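Local coordinates for putative hyaluronoglucosaminidase (Clostridium perfringens, PDB 6PWI), which probably acts as a hexosaminidase of glycoside hydrolase family 84, this chain carrying the catalytic barrel of a longer, probably secreted and cell-wall-anchored protein, at residues D176-G181 and N417-V422; F251-H256 and R291-L296; V371-F376 and P413-F418. All coordinates share one frame; numbering follows the deposited sequence.

Contact 1. Residues D176-G181 and N417-V422; sequences DGQWRG and NFKGIV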
loop_
_atom_site.group_PDB
_atom_site.type_symbol
_atom_site.label_atom_id
_atom_site.label_comp_id
_atom_site.label_asym_id
_atom_site.label_seq_id
_atom_site.Cartn_x
_atom_site.Cartn_y
_atom_site.Cartn_z
ATOM N N ASP A 176 9.580 10.015 -6.950
ATOM C CA ASP A 176 9.323 9.943 -8.376
ATOM C C ASP A 176 7.867 10.312 -8.642
ATOM O O ASP A 176 7.583 11.006 -9.609
ATOM C CB ASP A 176 9.722 8.583 -8.951
ATOM C CG ASP A 176 11.226 8.439 -9.102
ATOM O OD1 ASP A 176 11.855 9.400 -9.610
ATOM O OD2 ASP A 176 11.763 7.379 -8.691
ATOM N N GLY A 177 6.966 9.859 -7.763
ATOM C CA GLY A 177 5.539 10.083 -7.928
ATOM C C GLY A 177 5.025 11.220 -7.046
ATOM O O GLY A 177 5.475 11.384 -5.914
ATOM N N GLN A 178 4.071 11.986 -7.591
ATOM C CA GLN A 178 3.360 13.027 -6.867
ATOM C C GLN A 178 2.469 12.399 -5.787
ATOM O O GLN A 178 2.476 12.861 -4.649
ATOM C CB GLN A 178 2.618 13.917 -7.869
ATOM C CG GLN A 178 1.806 15.048 -7.250
ATOM C CD GLN A 178 0.842 15.716 -8.209
ATOM O OE1 GLN A 178 0.604 15.261 -9.329
ATOM N NE2 GLN A 178 0.255 16.816 -7.765
ATOM N N TRP A 179 1.724 11.337 -6.130
ATOM C CA TRP A 179 0.794 10.703 -5.201
ATOM C C TRP A 179 1.181 9.251 -4.948
ATOM O O TRP A 179 1.490 8.514 -5.880
ATOM C CB TRP A 179 -0.661 10.812 -5.678
ATOM C CG TRP A 179 -1.063 12.206 -6.039
ATOM C CD1 TRP A 179 -1.422 12.641 -7.280
ATOM C CD2 TRP A 179 -1.097 13.367 -5.178
ATOM N NE1 TRP A 179 -1.695 13.982 -7.250
ATOM C CE2 TRP A 179 -1.504 14.459 -5.975
ATOM C CE3 TRP A 179 -0.832 13.602 -3.819
ATOM C CZ2 TRP A 179 -1.647 15.753 -5.456
ATOM C CZ3 TRP A 179 -0.980 14.877 -3.306
ATOM C CH2 TRP A 179 -1.376 15.942 -4.118
ATOM N N ARG A 180 1.153 8.863 -3.667
ATOM C CA ARG A 180 1.438 7.511 -3.219
ATOM C C ARG A 180 0.456 7.146 -2.109
ATOM O O ARG A 180 0.401 7.811 -1.075
ATOM C CB ARG A 180 2.867 7.415 -2.680
ATOM C CG ARG A 180 3.934 8.003 -3.592
ATOM C CD ARG A 180 5.265 8.230 -2.897
ATOM N NE ARG A 180 5.216 9.126 -1.740
ATOM C CZ ARG A 180 5.185 10.460 -1.799
ATOM N NH1 ARG A 180 5.187 11.076 -2.969
ATOM N NH2 ARG A 180 5.153 11.173 -0.683
ATOM N N GLY A 181 -0.334 6.092 -2.329
ATOM C CA GLY A 181 -1.206 5.627 -1.269
ATOM C C GLY A 181 -2.168 4.533 -1.716
ATOM O O GLY A 181 -1.857 3.717 -2.583
ATOM N N ASN A 417 6.307 7.719 -16.964
ATOM C CA ASN A 417 5.471 8.754 -17.559
ATOM C C ASN A 417 4.107 8.858 -16.869
ATOM O O ASN A 417 3.066 8.843 -17.533
ATOM C CB ASN A 417 5.342 8.556 -19.076
ATOM C CG ASN A 417 4.886 7.163 -19.472
ATOM O OD1 ASN A 417 5.040 6.207 -18.709
ATOM N ND2 ASN A 417 4.324 7.037 -20.666
ATOM N N PHE A 418 4.107 8.992 -15.535
ATOM C CA PHE A 418 2.853 9.052 -14.799
ATOM C C PHE A 418 3.060 9.743 -13.454
ATOM O O PHE A 418 4.188 9.833 -12.975
ATOM C CB PHE A 418 2.196 7.668 -14.701
ATOM C CG PHE A 418 2.875 6.688 -13.781
ATOM C CD1 PHE A 418 2.254 6.268 -12.618
ATOM C CD2 PHE A 418 4.136 6.193 -14.070
ATOM C CE1 PHE A 418 2.876 5.369 -11.767
ATOM C CE2 PHE A 418 4.756 5.290 -13.220
ATOM C CZ PHE A 418 4.124 4.876 -12.071
ATOM N N LYS A 419 1.944 10.196 -12.862
ATOM C CA LYS A 419 1.923 11.172 -11.784
ATOM C C LYS A 419 2.002 10.491 -10.419
ATOM O O LYS A 419 2.274 11.147 -9.418
ATOM C CB LYS A 419 0.627 11.988 -11.837
ATOM C CG LYS A 419 0.514 12.979 -12.985
ATOM C CD LYS A 419 -0.693 13.891 -12.890
ATOM C CE LYS A 419 -0.434 15.262 -13.487
ATOM N NZ LYS A 419 -1.700 16.005 -13.711
ATOM N N GLY A 420 1.739 9.182 -10.370
ATOM C CA GLY A 420 1.698 8.474 -9.103
ATOM C C GLY A 420 0.735 7.294 -9.131
ATOM O O GLY A 420 0.125 7.005 -10.155
ATOM N N ILE A 421 0.595 6.623 -7.983
ATOM C CA ILE A 421 -0.115 5.358 -7.960
ATOM C C ILE A 421 -0.812 5.178 -6.613
ATOM O O ILE A 421 -0.264 5.528 -5.566
ATOM C CB ILE A 421 0.849 4.202 -8.317
ATOM C CG1 ILE A 421 0.156 2.836 -8.290
ATOM C CG2 ILE A 421 2.108 4.238 -7.459
ATOM C CD1 ILE A 421 0.821 1.784 -9.161
ATOM N N VAL A 422 -2.040 4.647 -6.658
ATOM C CA VAL A 422 -2.706 4.168 -5.457
ATOM C C VAL A 422 -3.094 2.706 -5.656
ATOM O O VAL A 422 -3.424 2.301 -6.766
ATOM C CB VAL A 422 -3.918 5.031 -5.060
ATOM C CG1 VAL A 422 -3.500 6.419 -4.607
ATOM C CG2 VAL A 422 -4.977 5.105 -6.146
#

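Contact 2. Residues F251-H256 and R291-L296; sequences FIWTIH and RQFGVL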
loop_
_atom_site.group_PDB
_atom_site.type_symbol
_atom_site.label_atom_id
_atom_site.label_comp_id
_atom_site.label_asym_id
_atom_site.label_seq_id
_atom_site.Cartn_x
_atom_site.Cartn_y
_atom_site.Cartn_z
ATOM N N PHE A 251 -6.382 12.026 4.547
ATOM C CA PHE A 251 -7.723 11.571 4.234
ATOM C C PHE A 251 -8.267 12.400 3.071
ATOM O O PHE A 251 -8.487 13.603 3.218
ATOM C CB PHE A 251 -8.603 11.748 5.473
ATOM C CG PHE A 251 -9.990 11.166 5.385
ATOM C CD1 PHE A 251 -10.282 9.933 5.958
ATOM C CD2 PHE A 251 -11.013 11.854 4.746
ATOM C CE1 PHE A 251 -11.561 9.399 5.898
ATOM C CE2 PHE A 251 -12.291 11.317 4.681
ATOM C CZ PHE A 251 -12.564 10.094 5.262
ATOM N N ILE A 252 -8.484 11.749 1.921
ATOM C CA ILE A 252 -9.061 12.405 0.757
ATOM C C ILE A 252 -10.508 11.943 0.578
ATOM O O ILE A 252 -10.774 10.755 0.375
ATOM C CB ILE A 252 -8.209 12.133 -0.495
ATOM C CG1 ILE A 252 -6.785 12.675 -0.325
ATOM C CG2 ILE A 252 -8.893 12.693 -1.735
ATOM C CD1 ILE A 252 -5.741 11.918 -1.103
ATOM N N TRP A 253 -11.442 12.898 0.659
ATOM C CA TRP A 253 -12.856 12.566 0.585
ATOM C C TRP A 253 -13.283 12.597 -0.878
ATOM O O TRP A 253 -12.704 13.349 -1.653
ATOM C CB TRP A 253 -13.680 13.524 1.456
ATOM C CG TRP A 253 -15.098 13.069 1.635
ATOM C CD1 TRP A 253 -15.546 12.067 2.449
ATOM C CD2 TRP A 253 -16.256 13.579 0.950
ATOM N NE1 TRP A 253 -16.899 11.920 2.321
ATOM C CE2 TRP A 253 -17.365 12.831 1.409
ATOM C CE3 TRP A 253 -16.465 14.590 0.002
ATOM C CZ2 TRP A 253 -18.663 13.073 0.955
ATOM C CZ3 TRP A 253 -17.748 14.829 -0.444
ATOM C CH2 TRP A 253 -18.829 14.077 0.027
ATOM N N THR A 254 -14.276 11.779 -1.253
ATOM C CA THR A 254 -14.704 11.680 -2.648
ATOM C C THR A 254 -16.226 11.754 -2.766
ATOM O O THR A 254 -16.935 11.511 -1.793
ATOM C CB THR A 254 -14.200 10.392 -3.319
ATOM O OG1 THR A 254 -14.676 9.260 -2.587
ATOM C CG2 THR A 254 -12.693 10.345 -3.448
ATOM N N ILE A 255 -16.709 12.040 -3.984
ATOM C CA ILE A 255 -18.130 12.219 -4.255
ATOM C C ILE A 255 -18.473 11.674 -5.645
ATOM O O ILE A 255 -17.664 11.770 -6.564
ATOM C CB ILE A 255 -18.524 13.703 -4.091
ATOM C CG1 ILE A 255 -20.032 13.915 -4.225
ATOM C CG2 ILE A 255 -17.735 14.606 -5.034
ATOM C CD1 ILE A 255 -20.506 15.240 -3.659
ATOM N N HIS A 256 -19.682 11.106 -5.785
ATOM C CA HIS A 256 -20.246 10.693 -7.065
ATOM C C HIS A 256 -21.426 11.592 -7.424
ATOM O O HIS A 256 -22.567 11.233 -7.152
ATOM C CB HIS A 256 -20.787 9.261 -6.975
ATOM C CG HIS A 256 -19.728 8.228 -6.821
ATOM N ND1 HIS A 256 -19.330 7.424 -7.871
ATOM C CD2 HIS A 256 -18.979 7.868 -5.754
ATOM C CE1 HIS A 256 -18.382 6.607 -7.454
ATOM N NE2 HIS A 256 -18.145 6.864 -6.158
ATOM N N ARG A 291 -8.687 18.347 3.265
ATOM C CA ARG A 291 -7.997 19.369 2.489
ATOM C C ARG A 291 -7.696 18.884 1.066
ATOM O O ARG A 291 -6.922 19.518 0.346
ATOM C CB ARG A 291 -6.735 19.833 3.231
ATOM C CG ARG A 291 -7.005 20.674 4.472
ATOM C CD ARG A 291 -7.594 22.044 4.173
ATOM N NE ARG A 291 -7.893 22.836 5.363
ATOM C CZ ARG A 291 -8.935 22.657 6.179
ATOM N NH1 ARG A 291 -9.089 23.447 7.224
ATOM N NH2 ARG A 291 -9.821 21.699 5.957
ATOM N N GLN A 292 -8.306 17.758 0.666
ATOM C CA GLN A 292 -8.182 17.234 -0.688
ATOM C C GLN A 292 -9.411 16.389 -1.013
ATOM O O GLN A 292 -9.921 15.669 -0.157
ATOM C CB GLN A 292 -6.883 16.449 -0.877
ATOM C CG GLN A 292 -6.528 16.244 -2.344
ATOM C CD GLN A 292 -5.149 15.683 -2.606
ATOM O OE1 GLN A 292 -4.462 15.173 -1.716
ATOM N NE2 GLN A 292 -4.734 15.775 -3.859
ATOM N N PHE A 293 -9.868 16.483 -2.266
ATOM C CA PHE A 293 -11.139 15.908 -2.667
ATOM C C PHE A 293 -11.001 15.168 -3.996
ATOM O O PHE A 293 -10.205 15.554 -4.847
ATOM C CB PHE A 293 -12.195 17.015 -2.758
ATOM C CG PHE A 293 -12.501 17.688 -1.446
ATOM C CD1 PHE A 293 -13.443 17.153 -0.577
ATOM C CD2 PHE A 293 -11.840 18.848 -1.069
ATOM C CE1 PHE A 293 -13.722 17.767 0.637
ATOM C CE2 PHE A 293 -12.114 19.457 0.149
ATOM C CZ PHE A 293 -13.057 18.920 0.997
ATOM N N GLY A 294 -11.802 14.106 -4.159
ATOM C CA GLY A 294 -11.925 13.379 -5.413
ATOM C C GLY A 294 -13.349 13.457 -5.954
ATOM O O GLY A 294 -14.311 13.464 -5.187
ATOM N N VAL A 295 -13.469 13.530 -7.284
ATOM C CA VAL A 295 -14.760 13.509 -7.959
ATOM C C VAL A 295 -14.796 12.275 -8.856
ATOM O O VAL A 295 -13.947 12.119 -9.728
ATOM C CB VAL A 295 -14.994 14.806 -8.761
ATOM C CG1 VAL A 295 -16.240 14.718 -9.629
ATOM C CG2 VAL A 295 -15.076 16.017 -7.850
ATOM N N LEU A 296 -15.777 11.397 -8.636
ATOM C CA LEU A 296 -15.777 10.105 -9.303
ATOM C C LEU A 296 -16.892 10.054 -10.340
ATOM O O LEU A 296 -18.059 10.247 -10.008
ATOM C CB LEU A 296 -15.934 9.000 -8.256
ATOM C CG LEU A 296 -14.971 9.068 -7.073
ATOM C CD1 LEU A 296 -15.123 7.845 -6.181
ATOM C CD2 LEU A 296 -13.531 9.202 -7.537
HETATM O O HOH W 1 -7.134 16.151 3.545
#

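Contact 3. Residues V371-F376 and P413-F418; sequences VTQETF and PTVTNF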
loop_
_atom_site.group_PDB
_atom_site.type_symbol
_atom_site.label_atom_id
_atom_site.label_comp_id
_atom_site.label_asym_id
_atom_site.label_seq_id
_atom_site.Cartn_x
_atom_site.Cartn_y
_atom_site.Cartn_z
ATOM N N VAL A 371 1.121 -1.911 -14.770
ATOM C CA VAL A 371 1.769 -0.630 -15.008
ATOM C C VAL A 371 2.693 -0.766 -16.211
ATOM O O VAL A 371 3.711 -1.447 -16.122
ATOM C CB VAL A 371 2.570 -0.144 -13.787
ATOM C CG1 VAL A 371 3.260 1.177 -14.097
ATOM C CG2 VAL A 371 1.701 -0.021 -12.547
ATOM N N THR A 372 2.343 -0.113 -17.325
ATOM C CA THR A 372 3.165 -0.188 -18.527
ATOM C C THR A 372 3.355 1.205 -19.117
ATOM O O THR A 372 2.478 2.059 -18.998
ATOM C CB THR A 372 2.551 -1.100 -19.599
ATOM O OG1 THR A 372 1.372 -0.479 -20.118
ATOM C CG2 THR A 372 2.235 -2.492 -19.101
ATOM N N GLN A 373 4.492 1.401 -19.793
ATOM C CA GLN A 373 4.764 2.646 -20.491
ATOM C C GLN A 373 3.682 2.888 -21.549
ATOM O O GLN A 373 3.227 4.016 -21.717
ATOM C CB GLN A 373 6.185 2.612 -21.055
ATOM C CG GLN A 373 6.589 3.853 -21.837
ATOM C CD GLN A 373 7.213 4.944 -20.999
ATOM O OE1 GLN A 373 7.439 4.797 -19.797
ATOM N NE2 GLN A 373 7.513 6.063 -21.644
ATOM N N GLU A 374 3.246 1.814 -22.223
ATOM C CA GLU A 374 2.371 1.918 -23.385
ATOM C C GLU A 374 0.997 2.460 -22.986
ATOM O O GLU A 374 0.438 3.309 -23.683
ATOM C CB GLU A 374 2.232 0.581 -24.120
ATOM C CG GLU A 374 3.481 0.147 -24.869
ATOM C CD GLU A 374 4.623 -0.436 -24.040
ATOM O OE1 GLU A 374 4.392 -0.863 -22.874
ATOM O OE2 GLU A 374 5.759 -0.461 -24.564
ATOM N N THR A 375 0.457 1.968 -21.866
ATOM C CA THR A 375 -0.840 2.425 -21.394
ATOM C C THR A 375 -0.803 3.918 -21.046
ATOM O O THR A 375 -1.790 4.626 -21.254
ATOM C CB THR A 375 -1.392 1.541 -20.266
ATOM O OG1 THR A 375 -2.806 1.733 -20.274
ATOM C CG2 THR A 375 -0.842 1.860 -18.892
ATOM N N PHE A 376 0.333 4.385 -20.516
ATOM C CA PHE A 376 0.469 5.779 -20.127
ATOM C C PHE A 376 0.672 6.659 -21.358
ATOM O O PHE A 376 0.168 7.780 -21.396
ATOM C CB PHE A 376 1.522 5.952 -19.028
ATOM C CG PHE A 376 1.131 5.318 -17.717
ATOM C CD1 PHE A 376 -0.165 5.431 -17.231
ATOM C CD2 PHE A 376 2.052 4.605 -16.965
ATOM C CE1 PHE A 376 -0.534 4.830 -16.036
ATOM C CE2 PHE A 376 1.684 4.022 -15.759
ATOM C CZ PHE A 376 0.389 4.125 -15.303
ATOM N N PRO A 413 9.611 -1.105 -12.909
ATOM C CA PRO A 413 10.541 -0.065 -12.469
ATOM C C PRO A 413 11.095 0.866 -13.547
ATOM O O PRO A 413 11.770 1.837 -13.216
ATOM C CB PRO A 413 11.691 -0.825 -11.788
ATOM C CG PRO A 413 11.583 -2.247 -12.284
ATOM C CD PRO A 413 10.143 -2.460 -12.705
ATOM N N THR A 414 10.774 0.603 -14.819
ATOM C CA THR A 414 11.341 1.381 -15.912
ATOM C C THR A 414 10.330 2.380 -16.479
ATOM O O THR A 414 10.650 3.097 -17.428
ATOM C CB THR A 414 11.808 0.485 -17.069
ATOM O OG1 THR A 414 10.649 -0.158 -17.609
ATOM C CG2 THR A 414 12.869 -0.517 -16.663
ATOM N N VAL A 415 9.113 2.404 -15.914
ATOM C CA VAL A 415 8.055 3.277 -16.403
ATOM C C VAL A 415 8.147 4.630 -15.699
ATOM O O VAL A 415 8.191 4.688 -14.473
ATOM C CB VAL A 415 6.662 2.648 -16.218
ATOM C CG1 VAL A 415 5.561 3.588 -16.689
ATOM C CG2 VAL A 415 6.554 1.308 -16.921
ATOM N N THR A 416 8.106 5.714 -16.482
ATOM C CA THR A 416 8.453 7.032 -15.967
ATOM C C THR A 416 7.331 8.057 -16.174
ATOM O O THR A 416 7.395 9.153 -15.626
ATOM C CB THR A 416 9.747 7.543 -16.622
ATOM O OG1 THR A 416 9.529 7.625 -18.033
ATOM C CG2 THR A 416 10.947 6.659 -16.356
ATOM N N ASN A 417 6.307 7.719 -16.964
ATOM C CA ASN A 417 5.471 8.754 -17.559
ATOM C C ASN A 417 4.107 8.858 -16.869
ATOM O O ASN A 417 3.066 8.843 -17.533
ATOM C CB ASN A 417 5.342 8.556 -19.076
ATOM C CG ASN A 417 4.886 7.163 -19.472
ATOM O OD1 ASN A 417 5.040 6.207 -18.709
ATOM N ND2 ASN A 417 4.324 7.037 -20.666
ATOM N N PHE A 418 4.107 8.992 -15.535
ATOM C CA PHE A 418 2.853 9.052 -14.799
ATOM C C PHE A 418 3.060 9.743 -13.454
ATOM O O PHE A 418 4.188 9.833 -12.975
ATOM C CB PHE A 418 2.196 7.668 -14.701
ATOM C CG PHE A 418 2.875 6.688 -13.781
ATOM C CD1 PHE A 418 2.254 6.268 -12.618
ATOM C CD2 PHE A 418 4.136 6.193 -14.070
ATOM C CE1 PHE A 418 2.876 5.369 -11.767
ATOM C CE2 PHE A 418 4.756 5.290 -13.220
ATOM C CZ PHE A 418 4.124 4.876 -12.071
HETATM O O HOH W 2 0.327 9.139 -18.771
#

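Contact 1. Residues D176-G181 and N417-V422
The side chains of Gln178 and Lys419 run alongside each other in the same direction, at the point where two parallel strands come together. Along Gln178, CB lies beside the carbonyl O of Lys419. CG then lies over one face of the Trp179 ring, displaced toward its rim. Because CG is anti to the backbone N (chi1 179°) and the chain is extended beyond it, the amide runs alongside the lysine, with OE1 4.0 Å from Lys419 CD. At the tip, NE2 hydrogen-bonds to Glu326 OE1, while the ammonium of Lys419 makes a salt bridge to Asp359.

The backbone ladder starts at Lys419 O, which accepts Gln178 N at 2.7 Å and, weakly, Trp179 N at 3.3 Å. It continues with Ile421 N to Trp179 O (3.0 Å) and Gly181 N to Ile421 O (3.3 Å). The axes of strands 179-181 and 420-422 approach to 4.8 Å at 21°, evidence of a parallel pairing of the first and last barrel strands. On the Arg180 and Ile421 face, Arg180 meets Trp444 and Ile421 meets Ile439, both of helix 433-444; Ile421 also touches Met389 and Leu391 of strand 387-391, the neighbour that continues the sheet.

Contact 2. Residues F251-H256 and R291-L296
The imidazole of His256 carries Leu296 on one face: Leu296 CB sits 3.7 Å from the ring centroid, 17° off the normal, a CH-pi contact, and Leu296 CD1 lies near His256 NE2. The ring of His221 meets this imidazole at about a right angle, and His256 ND1 hydrogen-bonds to Asp299 OD1. Trp253 and Phe293 instead meet edge to edge, with Trp253 CE3 4.0 Å from Phe293 CD1. CG anti to the backbone N (chi1 -169°) places the indole against helix 268-286, whereas the phenyl turns back beside its own N and stacks on Phe282 of the same helix.

On the face opposite Trp253 and Phe293, Thr254 CG2 rests 3.7 Å from Gly294 CA, and Ile252 runs alongside Gln292, whose NE2 hydrogen-bonds to Glu326 O. A regular parallel ladder joins the backbones: Trp253 N to Gln292 O, Gly294 N to Trp253 O (2.8 Å), Ile255 N to Gly294 O, and Leu296 N to Ile255 O (2.8 Å). A water spans Phe251 O and Arg291 N just ahead of it.

Strand 250-255, helix 268-286 and strand 293-296 form a beta-alpha-beta crossover, the repeating unit of a TIM barrel. Its strands end beside Asp299, the predicted proton donor, so His256 probably borders the active site.

Contact 3. Residues V371-F376 and P413-F418
Phe376 and Phe418 are brought together by opposite first torsions. CG of Phe376 stands beside its backbone N (chi1 -67°), while CG of Phe418 lies between N and the carbonyl carbon (chi1 72°), which lays the second ring over the first, nearly parallel and displaced. The result is an offset stack, with centroids 4.6 Å apart and planes at 11°. Phe418 CB occupies the middle of the Phe376 face, 3.7 Å from its centroid, and CE2 of Phe376 in turn lies over Phe418 toward its rim. Thr375 CG2 covers the opposite face of Phe376, so this ring is sandwiched.

Val415 meets the ring at its edge: its CG1 lies in the Phe376 plane, 3.7 Å from CD2, and its CG2 reaches 3.5 Å from the backbone N of Gln373. Val371 CG1 approaches both Val415 CG1 and Phe418 CZ, completing an apolar cluster.

Beside the rings, the amides of Gln373 and Asn417 stack with their planes nearly parallel, Gln373 CD being 3.6 Å from Asn417 CG. Asn417 ND2 also reaches the carbonyl O of Gln373 at 3.4 Å, a weak but straight hydrogen bond. A water donating to both Phe376 O and Asn417 O links the backbones further along.

The helix itself opens with a standard N-cap, in which Thr372 OG1 accepts Thr375 N at 3.1 Å. Thr375 OG1 hydrogen-bonds to Asp365 OD1 and Trp362 NE1, and Arg446 makes a cation-pi contact with Phe418. The contact thus packs the first turn of helix 373-383, which connects strands 359-362 and 387-391, against the segment entering the last strand, 418-423: helix-to-loop packing on the outer layer of a TIM barrel, away from the annotated active site.

Overall arrangement
All three contacts belong to the same eight-stranded parallel barrel. Contact 1 joins its first and last strands and closes the ring; contact 2 pairs the third and fourth, and along the chain it is nested within the loop that contact 1 closes. Their centres are about 17 Å apart, yet Trp179 CH2 comes to 3.4 Å from Gln292 NE2 in a packing contact. Contact 3 follows contact 2 in sequence and shares Asn417 and Phe418 with contact 1, their centres about 11 Å apart; Ile421 CD1 packs 3.9 Å from Val371 CG2. Contacts 2 and 3, about 25 Å apart between centres, do not touch. The strand that closes the barrel is thus continuous with the segment packed on helix 373-383, while contact 2 alone borders the predicted catalytic residue.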